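Local coordinates for DBF2 kinase activator protein MOB1 (Saccharomyces cerevisiae, PDB 2HJN) that activates the DBF2 protein kinase as its regulatory subunit, enabling CDC15 to phosphorylate DBF2 in late anaphase, within the mitotic exit network, at residues 177-189 with 199-211. Numbering follows the deposited sequence.
Sequences LFRVYAHIYCHHF and TVLNTSFRHFCLF. With ZN (zinc ion), chain B; SO4 (sulfate ion), chain C.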
ATOM      1  N   LEU A 177     -17.702  -5.731  -0.897  1.00 14.25           N
ATOM      2  CA  LEU A 177     -16.412  -5.205  -0.449  1.00 14.24           C
ATOM      3  C   LEU A 177     -16.068  -5.688   0.965  1.00 14.29           C
ATOM      4  O   LEU A 177     -14.899  -5.973   1.260  1.00 13.30           O
ATOM      5  CB  LEU A 177     -16.410  -3.669  -0.538  1.00 14.38           C
ATOM      6  CG  LEU A 177     -16.428  -3.060  -1.956  1.00 15.48           C
ATOM      7  CD1 LEU A 177     -16.447  -1.504  -1.920  1.00 12.83           C
ATOM      8  CD2 LEU A 177     -15.285  -3.568  -2.854  1.00 14.16           C
ATOM      9  N   PHE A 178     -17.077  -5.814   1.832  1.00 14.42           N
ATOM     10  CA  PHE A 178     -16.854  -6.386   3.196  1.00 15.95           C
ATOM     11  C   PHE A 178     -16.180  -7.739   3.175  1.00 15.10           C
ATOM     12  O   PHE A 178     -15.286  -7.939   3.957  1.00 15.53           O
ATOM     13  CB  PHE A 178     -18.143  -6.453   4.067  1.00 16.96           C
ATOM     14  CG  PHE A 178     -17.875  -6.849   5.531  1.00 18.23           C
ATOM     15  CD1 PHE A 178     -17.826  -5.880   6.540  1.00 24.33           C
ATOM     16  CD2 PHE A 178     -17.708  -8.196   5.882  1.00 23.81           C
ATOM     17  CE1 PHE A 178     -17.570  -6.235   7.864  1.00 27.09           C
ATOM     18  CE2 PHE A 178     -17.410  -8.575   7.223  1.00 23.57           C
ATOM     19  CZ  PHE A 178     -17.345  -7.594   8.198  1.00 24.05           C
ATOM     20  N   ARG A 179     -16.618  -8.665   2.301  1.00 14.67           N
ATOM     21  CA  ARG A 179     -15.996  -9.998   2.154  1.00 15.04           C
ATOM     22  C   ARG A 179     -14.467  -9.924   1.881  1.00 14.49           C
ATOM     23  O   ARG A 179     -13.742 -10.846   2.233  1.00 14.43           O
ATOM     24  CB  ARG A 179     -16.671 -10.784   0.994  1.00 15.08           C
ATOM     25  CG  ARG A 179     -18.186 -11.078   1.291  1.00 16.19           C
ATOM     26  CD  ARG A 179     -19.043 -11.676   0.190  1.00 17.44           C
ATOM     27  NE  ARG A 179     -20.423 -11.588   0.666  1.00 17.56           N
ATOM     28  CZ  ARG A 179     -21.501 -11.451  -0.088  1.00 19.15           C
ATOM     29  NH1 ARG A 179     -21.395 -11.403  -1.395  1.00 17.42           N
ATOM     30  NH2 ARG A 179     -22.710 -11.378   0.493  1.00 18.26           N
ATOM     31  N   VAL A 180     -14.012  -8.853   1.210  1.00 13.51           N
ATOM     32  CA  VAL A 180     -12.551  -8.642   0.946  1.00 13.21           C
ATOM     33  C   VAL A 180     -11.852  -8.299   2.250  1.00 13.14           C
ATOM     34  O   VAL A 180     -10.788  -8.860   2.553  1.00 13.81           O
ATOM     35  CB  VAL A 180     -12.292  -7.544  -0.118  1.00 13.95           C
ATOM     36  CG1 VAL A 180     -10.778  -7.430  -0.391  1.00 14.16           C
ATOM     37  CG2 VAL A 180     -13.082  -7.867  -1.450  1.00 11.65           C
ATOM     38  N   TYR A 181     -12.437  -7.406   3.044  1.00 13.83           N
ATOM     39  CA  TYR A 181     -11.873  -7.139   4.396  1.00 15.51           C
ATOM     40  C   TYR A 181     -11.812  -8.427   5.213  1.00 14.03           C
ATOM     41  O   TYR A 181     -10.809  -8.672   5.913  1.00 13.42           O
ATOM     42  CB  TYR A 181     -12.727  -6.130   5.199  1.00 16.27           C
ATOM     43  CG  TYR A 181     -12.469  -4.667   4.910  1.00 17.90           C
ATOM     44  CD1 TYR A 181     -11.251  -4.069   5.218  1.00 17.21           C
ATOM     45  CD2 TYR A 181     -13.481  -3.872   4.363  1.00 18.76           C
ATOM     46  CE1 TYR A 181     -11.056  -2.703   4.961  1.00 19.95           C
ATOM     47  CE2 TYR A 181     -13.297  -2.550   4.112  1.00 20.38           C
ATOM     48  CZ  TYR A 181     -12.089  -1.965   4.418  1.00 15.40           C
ATOM     49  OH  TYR A 181     -11.981  -0.642   4.178  1.00 20.03           O
ATOM     50  N   ALA A 182     -12.861  -9.248   5.104  1.00 12.50           N
ATOM     51  CA  ALA A 182     -12.906 -10.493   5.902  1.00 12.94           C
ATOM     52  C   ALA A 182     -11.747 -11.436   5.540  1.00 12.12           C
ATOM     53  O   ALA A 182     -11.108 -12.047   6.429  1.00 12.63           O
ATOM     54  CB  ALA A 182     -14.278 -11.214   5.781  1.00 13.15           C
ATOM     55  N   HIS A 183     -11.479 -11.593   4.243  1.00 11.59           N
ATOM     56  CA  HIS A 183     -10.349 -12.459   3.826  1.00 10.20           C
ATOM     57  C   HIS A 183      -8.983 -11.921   4.329  1.00 10.52           C
ATOM     58  O   HIS A 183      -8.102 -12.704   4.740  1.00  9.68           O
ATOM     59  CB  HIS A 183     -10.330 -12.663   2.293  1.00  9.37           C
ATOM     60  CG  HIS A 183      -9.287 -13.640   1.852  1.00 11.64           C
ATOM     61  ND1 HIS A 183      -9.330 -14.979   2.189  1.00 10.50           N
ATOM     62  CD2 HIS A 183      -8.095 -13.440   1.238  1.00 13.07           C
ATOM     63  CE1 HIS A 183      -8.226 -15.569   1.765  1.00 13.95           C
ATOM     64  NE2 HIS A 183      -7.458 -14.656   1.187  1.00 12.84           N
ATOM     65  N   ILE A 184      -8.787 -10.599   4.239  1.00 11.49           N
ATOM     66  CA  ILE A 184      -7.523  -9.969   4.660  1.00 13.35           C
ATOM     67  C   ILE A 184      -7.240 -10.235   6.131  1.00 13.02           C
ATOM     68  O   ILE A 184      -6.155 -10.672   6.491  1.00 13.42           O
ATOM     69  CB  ILE A 184      -7.461  -8.383   4.374  1.00 12.78           C
ATOM     70  CG1 ILE A 184      -7.387  -8.065   2.884  1.00 14.20           C
ATOM     71  CG2 ILE A 184      -6.169  -7.727   4.938  1.00 12.38           C
ATOM     72  CD1 ILE A 184      -7.774  -6.626   2.561  1.00 12.42           C
ATOM     73  N   TYR A 185      -8.234  -9.957   6.987  1.00 14.61           N
ATOM     74  CA  TYR A 185      -8.071 -10.077   8.448  1.00 14.45           C
ATOM     75  C   TYR A 185      -7.852 -11.518   8.870  1.00 14.87           C
ATOM     76  O   TYR A 185      -7.022 -11.805   9.741  1.00 16.48           O
ATOM     77  CB  TYR A 185      -9.359  -9.562   9.136  1.00 14.54           C
ATOM     78  CG  TYR A 185      -9.313  -8.117   9.525  1.00 13.59           C
ATOM     79  CD1 TYR A 185     -10.108  -7.173   8.861  1.00 12.37           C
ATOM     80  CD2 TYR A 185      -8.435  -7.669  10.534  1.00 15.40           C
ATOM     81  CE1 TYR A 185     -10.053  -5.819   9.207  1.00 13.26           C
ATOM     82  CE2 TYR A 185      -8.364  -6.320  10.878  1.00 14.24           C
ATOM     83  CZ  TYR A 185      -9.179  -5.394  10.209  1.00 14.87           C
ATOM     84  OH  TYR A 185      -9.156  -4.041  10.557  1.00 13.97           O
ATOM     85  N   CYS A 186      -8.638 -12.443   8.296  1.00 15.59           N
ATOM     86  CA  CYS A 186      -8.585 -13.868   8.687  1.00 15.19           C
ATOM     87  C   CYS A 186      -7.425 -14.668   8.044  1.00 16.36           C
ATOM     88  O   CYS A 186      -6.980 -15.689   8.603  1.00 17.14           O
ATOM     89  CB  CYS A 186      -9.916 -14.576   8.433  1.00 14.75           C
ATOM     90  SG  CYS A 186     -11.303 -13.859   9.342  1.00 18.60           S
ATOM     91  N   HIS A 187      -6.917 -14.217   6.910  1.00 14.34           N
ATOM     92  CA  HIS A 187      -5.849 -14.963   6.249  1.00 14.77           C
ATOM     93  C   HIS A 187      -4.542 -14.246   5.913  1.00 13.94           C
ATOM     94  O   HIS A 187      -3.530 -14.912   5.622  1.00 13.19           O
ATOM     95  CB  HIS A 187      -6.459 -15.768   5.080  1.00 14.02           C
ATOM     96  CG  HIS A 187      -7.542 -16.701   5.556  1.00 17.18           C
ATOM     97  ND1 HIS A 187      -7.258 -17.874   6.209  1.00 15.07           N
ATOM     98  CD2 HIS A 187      -8.891 -16.559   5.619  1.00 13.74           C
ATOM     99  CE1 HIS A 187      -8.384 -18.464   6.569  1.00 17.54           C
ATOM    100  NE2 HIS A 187      -9.387 -17.668   6.249  1.00 15.02           N
ATOM    101  N   HIS A 188      -4.533 -12.904   5.986  1.00 13.52           N
ATOM    102  CA  HIS A 188      -3.291 -12.158   5.668  1.00 14.19           C
ATOM    103  C   HIS A 188      -2.829 -11.133   6.697  1.00 13.74           C
ATOM    104  O   HIS A 188      -1.989 -10.293   6.384  1.00 14.07           O
ATOM    105  CB  HIS A 188      -3.403 -11.531   4.259  1.00 13.69           C
ATOM    106  CG  HIS A 188      -3.610 -12.563   3.186  1.00 13.35           C
ATOM    107  ND1 HIS A 188      -2.612 -13.428   2.793  1.00 15.22           N
ATOM    108  CD2 HIS A 188      -4.734 -12.971   2.550  1.00 13.40           C
ATOM    109  CE1 HIS A 188      -3.089 -14.271   1.894  1.00 12.60           C
ATOM    110  NE2 HIS A 188      -4.375 -14.012   1.718  1.00 14.48           N
ATOM    111  N   PHE A 189      -3.372 -11.170   7.906  1.00 13.58           N
ATOM    112  CA  PHE A 189      -3.030 -10.084   8.865  1.00 14.92           C
ATOM    113  C   PHE A 189      -1.552 -10.038   9.217  1.00 14.67           C
ATOM    114  O   PHE A 189      -1.044  -8.940   9.450  1.00 15.20           O
ATOM    115  CB  PHE A 189      -3.881 -10.116  10.127  1.00 13.93           C
ATOM    116  CG  PHE A 189      -3.805  -8.847  10.998  1.00 16.93           C
ATOM    117  CD1 PHE A 189      -4.638  -7.734  10.740  1.00 17.00           C
ATOM    118  CD2 PHE A 189      -2.967  -8.782  12.128  1.00 16.50           C
ATOM    119  CE1 PHE A 189      -4.569  -6.567  11.543  1.00 18.17           C
ATOM    120  CE2 PHE A 189      -2.903  -7.609  12.905  1.00 15.01           C
ATOM    121  CZ  PHE A 189      -3.702  -6.517  12.627  1.00 14.23           C
ATOM    122  N   THR A 199      -2.597  -0.083  11.393  1.00 15.52           N
ATOM    123  CA  THR A 199      -3.401   1.107  11.772  1.00 17.23           C
ATOM    124  C   THR A 199      -4.192   1.644  10.570  1.00 16.65           C
ATOM    125  O   THR A 199      -5.366   1.971  10.705  1.00 16.53           O
ATOM    126  CB  THR A 199      -2.530   2.222  12.490  1.00 16.96           C
ATOM    127  OG1 THR A 199      -1.852   1.666  13.631  1.00 21.15           O
ATOM    128  CG2 THR A 199      -3.411   3.366  12.992  1.00 21.47           C
ATOM    129  N   VAL A 200      -3.569   1.652   9.385  1.00 17.30           N
ATOM    130  CA  VAL A 200      -4.261   2.005   8.159  1.00 16.76           C
ATOM    131  C   VAL A 200      -5.409   0.998   7.892  1.00 15.45           C
ATOM    132  O   VAL A 200      -6.515   1.406   7.483  1.00 14.43           O
ATOM    133  CB  VAL A 200      -3.297   2.092   6.946  1.00 17.89           C
ATOM    134  CG1 VAL A 200      -4.079   2.321   5.649  1.00 21.21           C
ATOM    135  CG2 VAL A 200      -2.336   3.213   7.123  1.00 17.65           C
ATOM    136  N   LEU A 201      -5.157  -0.296   8.109  1.00 14.36           N
ATOM    137  CA  LEU A 201      -6.205  -1.317   7.859  1.00 12.92           C
ATOM    138  C   LEU A 201      -7.373  -1.099   8.826  1.00 13.18           C
ATOM    139  O   LEU A 201      -8.524  -1.044   8.411  1.00 11.87           O
ATOM    140  CB  LEU A 201      -5.647  -2.757   8.042  1.00 12.23           C
ATOM    141  CG  LEU A 201      -6.643  -3.930   7.953  1.00 14.11           C
ATOM    142  CD1 LEU A 201      -7.517  -3.898   6.690  1.00 12.51           C
ATOM    143  CD2 LEU A 201      -5.864  -5.308   8.078  1.00 12.01           C
ATOM    144  N   ASN A 202      -7.055  -0.984  10.119  1.00 14.94           N
ATOM    145  CA  ASN A 202      -8.072  -0.841  11.180  1.00 15.01           C
ATOM    146  C   ASN A 202      -8.847   0.476  11.055  1.00 15.15           C
ATOM    147  O   ASN A 202     -10.053   0.500  11.324  1.00 14.35           O
ATOM    148  CB  ASN A 202      -7.474  -0.979  12.599  1.00 16.14           C
ATOM    149  CG  ASN A 202      -6.950  -2.377  12.916  1.00 16.49           C
ATOM    150  OD1 ASN A 202      -7.254  -3.366  12.242  1.00 19.43           O
ATOM    151  ND2 ASN A 202      -6.117  -2.454  13.965  1.00 19.45           N
ATOM    152  N   THR A 203      -8.164   1.538  10.633  1.00 15.09           N
ATOM    153  CA  THR A 203      -8.811   2.848  10.407  1.00 16.03           C
ATOM    154  C   THR A 203      -9.791   2.831   9.251  1.00 15.73           C
ATOM    155  O   THR A 203     -10.901   3.318   9.404  1.00 14.54           O
ATOM    156  CB  THR A 203      -7.785   4.035  10.265  1.00 16.64           C
ATOM    157  OG1 THR A 203      -6.942   4.097  11.451  1.00 17.99           O
ATOM    158  CG2 THR A 203      -8.510   5.363  10.100  1.00 16.91           C
ATOM    159  N   SER A 204      -9.379   2.276   8.101  1.00 14.84           N
ATOM    160  CA  SER A 204     -10.288   2.054   6.913  1.00 15.18           C
ATOM    161  C   SER A 204     -11.523   1.245   7.257  1.00 15.33           C
ATOM    162  O   SER A 204     -12.652   1.612   6.940  1.00 12.69           O
ATOM    163  CB  SER A 204      -9.484   1.324   5.805  1.00 16.59           C
ATOM    164  OG  SER A 204     -10.243   1.016   4.604  1.00 19.54           O
ATOM    165  N   PHE A 205     -11.290   0.091   7.891  1.00 15.19           N
ATOM    166  CA  PHE A 205     -12.385  -0.794   8.264  1.00 16.53           C
ATOM    167  C   PHE A 205     -13.381  -0.134   9.260  1.00 17.21           C
ATOM    168  O   PHE A 205     -14.609  -0.324   9.131  1.00 16.89           O
ATOM    169  CB  PHE A 205     -11.780  -2.069   8.850  1.00 16.40           C
ATOM    170  CG  PHE A 205     -12.792  -3.116   9.262  1.00 16.67           C
ATOM    171  CD1 PHE A 205     -13.457  -3.862   8.308  1.00 21.78           C
ATOM    172  CD2 PHE A 205     -13.043  -3.367  10.615  1.00 17.82           C
ATOM    173  CE1 PHE A 205     -14.400  -4.833   8.673  1.00 21.97           C
ATOM    174  CE2 PHE A 205     -13.984  -4.355  11.030  1.00 19.34           C
ATOM    175  CZ  PHE A 205     -14.660  -5.081  10.066  1.00 22.55           C
ATOM    176  N   ARG A 206     -12.838   0.582  10.249  1.00 16.91           N
ATOM    177  CA  ARG A 206     -13.638   1.312  11.213  1.00 18.59           C
ATOM    178  C   ARG A 206     -14.534   2.338  10.488  1.00 17.74           C
ATOM    179  O   ARG A 206     -15.716   2.439  10.787  1.00 18.74           O
ATOM    180  CB  ARG A 206     -12.724   2.043  12.232  1.00 18.46           C
ATOM    181  CG  ARG A 206     -13.451   3.078  13.186  1.00 20.05           C
ATOM    182  CD  ARG A 206     -12.481   3.783  14.222  1.00 21.99           C
ATOM    183  NE  ARG A 206     -11.725   4.924  13.657  1.00 33.57           N
ATOM    184  CZ  ARG A 206     -10.385   5.036  13.666  1.00 36.48           C
ATOM    185  NH1 ARG A 206      -9.634   4.064  14.200  1.00 37.07           N
ATOM    186  NH2 ARG A 206      -9.788   6.111  13.144  1.00 34.36           N
ATOM    187  N   HIS A 207     -13.949   3.124   9.584  1.00 17.55           N
ATOM    188  CA  HIS A 207     -14.679   4.152   8.821  1.00 18.06           C
ATOM    189  C   HIS A 207     -15.737   3.493   7.893  1.00 18.16           C
ATOM    190  O   HIS A 207     -16.876   4.007   7.755  1.00 18.31           O
ATOM    191  CB  HIS A 207     -13.668   5.063   8.086  1.00 17.75           C
ATOM    192  CG  HIS A 207     -14.297   6.214   7.338  1.00 21.88           C
ATOM    193  ND1 HIS A 207     -13.871   6.610   6.083  1.00 23.26           N
ATOM    194  CD2 HIS A 207     -15.328   7.037   7.654  1.00 24.72           C
ATOM    195  CE1 HIS A 207     -14.600   7.629   5.668  1.00 24.74           C
ATOM    196  NE2 HIS A 207     -15.497   7.905   6.597  1.00 23.93           N
ATOM    197  N   PHE A 208     -15.386   2.339   7.303  1.00 17.63           N
ATOM    198  CA  PHE A 208     -16.319   1.557   6.453  1.00 17.98           C
ATOM    199  C   PHE A 208     -17.567   1.153   7.275  1.00 18.29           C
ATOM    200  O   PHE A 208     -18.694   1.376   6.848  1.00 18.13           O
ATOM    201  CB  PHE A 208     -15.579   0.322   5.882  1.00 17.99           C
ATOM    202  CG  PHE A 208     -16.400  -0.537   4.932  1.00 18.76           C
ATOM    203  CD1 PHE A 208     -16.271  -0.388   3.552  1.00 18.84           C
ATOM    204  CD2 PHE A 208     -17.247  -1.541   5.418  1.00 22.34           C
ATOM    205  CE1 PHE A 208     -17.023  -1.214   2.628  1.00 20.37           C
ATOM    206  CE2 PHE A 208     -17.990  -2.381   4.538  1.00 21.53           C
ATOM    207  CZ  PHE A 208     -17.866  -2.227   3.130  1.00 21.61           C
ATOM    208  N   CYS A 209     -17.337   0.598   8.476  1.00 18.48           N
ATOM    209  CA  CYS A 209     -18.389   0.114   9.362  1.00 20.16           C
ATOM    210  C   CYS A 209     -19.232   1.230   9.980  1.00 21.18           C
ATOM    211  O   CYS A 209     -20.426   1.051  10.133  1.00 23.49           O
ATOM    212  CB  CYS A 209     -17.817  -0.780  10.472  1.00 19.75           C
ATOM    213  SG  CYS A 209     -17.130  -2.359   9.847  1.00 21.06           S
ATOM    214  N   LEU A 210     -18.620   2.341  10.376  1.00 21.60           N
ATOM    215  CA  LEU A 210     -19.383   3.489  10.875  1.00 22.34           C
ATOM    216  C   LEU A 210     -20.281   4.109   9.809  1.00 22.41           C
ATOM    217  O   LEU A 210     -21.430   4.488  10.092  1.00 21.69           O
ATOM    218  CB  LEU A 210     -18.451   4.563  11.462  1.00 23.00           C
ATOM    219  CG  LEU A 210     -17.763   4.152  12.752  1.00 25.10           C
ATOM    220  CD1 LEU A 210     -16.596   5.117  13.053  1.00 27.61           C
ATOM    221  CD2 LEU A 210     -18.818   4.141  13.881  1.00 29.24           C
ATOM    222  N   PHE A 211     -19.759   4.176   8.580  1.00 22.18           N
ATOM    223  CA  PHE A 211     -20.484   4.741   7.436  1.00 23.74           C
ATOM    224  C   PHE A 211     -21.723   3.891   7.110  1.00 24.42           C
ATOM    225  O   PHE A 211     -22.838   4.419   6.993  1.00 24.74           O
ATOM    226  CB  PHE A 211     -19.547   4.899   6.235  1.00 23.04           C
ATOM    227  CG  PHE A 211     -20.086   5.793   5.169  1.00 24.64           C
ATOM    228  CD1 PHE A 211     -19.760   7.143   5.150  1.00 24.16           C
ATOM    229  CD2 PHE A 211     -20.905   5.287   4.175  1.00 23.74           C
ATOM    230  CE1 PHE A 211     -20.267   7.978   4.200  1.00 22.65           C
ATOM    231  CE2 PHE A 211     -21.425   6.133   3.205  1.00 26.56           C
ATOM    232  CZ  PHE A 211     -21.097   7.475   3.225  1.00 24.88           C
TER
HETATM  233 ZN    ZN B 315      -5.522 -15.132   0.413  1.00 15.36          ZN
HETATM  234  S   SO4 C 316     -24.939 -10.530  -2.794  1.00 34.19           S
HETATM  235  O1  SO4 C 316     -25.299  -9.108  -2.834  1.00 36.56           O
HETATM  236  O2  SO4 C 316     -25.092 -10.958  -1.393  1.00 35.14           O
HETATM  237  O3  SO4 C 316     -25.693 -11.323  -3.751  1.00 36.77           O
HETATM  238  O4  SO4 C 316     -23.569 -10.807  -3.186  1.00 37.16           O
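Y181 fits as a knob into the hole formed by L201, S204, F205 and F208, packing helix 165-187 against helix 198-214. The segment axes run roughly antiparallel, at 148°, and approach to 11.7 Å, a wide spacing that the rings fill. Three edge-to-face pairs follow one another through the cluster of F178, Y181, Y185, F205 and F208. The edge of Y185 points at the face of F205 (centroids 5.2 Å apart); F205 in turn sets its own edge, through CD1, over a face of Y181, 3.6 Å from Y181 CG; and the edge of Y181 points at the face of F208, its CE2 3.7 Å from F208 CD1. With CG anti to the backbone N (chi1 -179°), the F205 ring comes against both tyrosines, and F178 CE1 reaches its CE1 rim obliquely. L201 is the reciprocal knob, among Y181, I184, Y185 and F189; its CD2 lies over the Y185 face, 4.1 Å from the ring centroid, a CH-pi contact.

Both phenols end in polar bonds. Y185 OH donates to N202 OD1 (2.6 Å) on a lone pair in the carbonyl plane, ring and amide being only 6° from coplanar. Y181 OH and S204 OG share a hydrogen bond modelled at 2.4 Å, a doubtfully short length, and S204 OG also bonds Q89 of helix 75-97. Replacing Y181 with alanine would probably open a gap between F205 and F208 and leave S204 without its phenol partner. On a different side of helix 165-187, H183 joins H188, C101 and C106 in binding zinc. Thus aromatic side chains supply most of the buried surface and their packing hinders ring rotation, while hydrogen bonds satisfy the phenol oxygens and fix their positions.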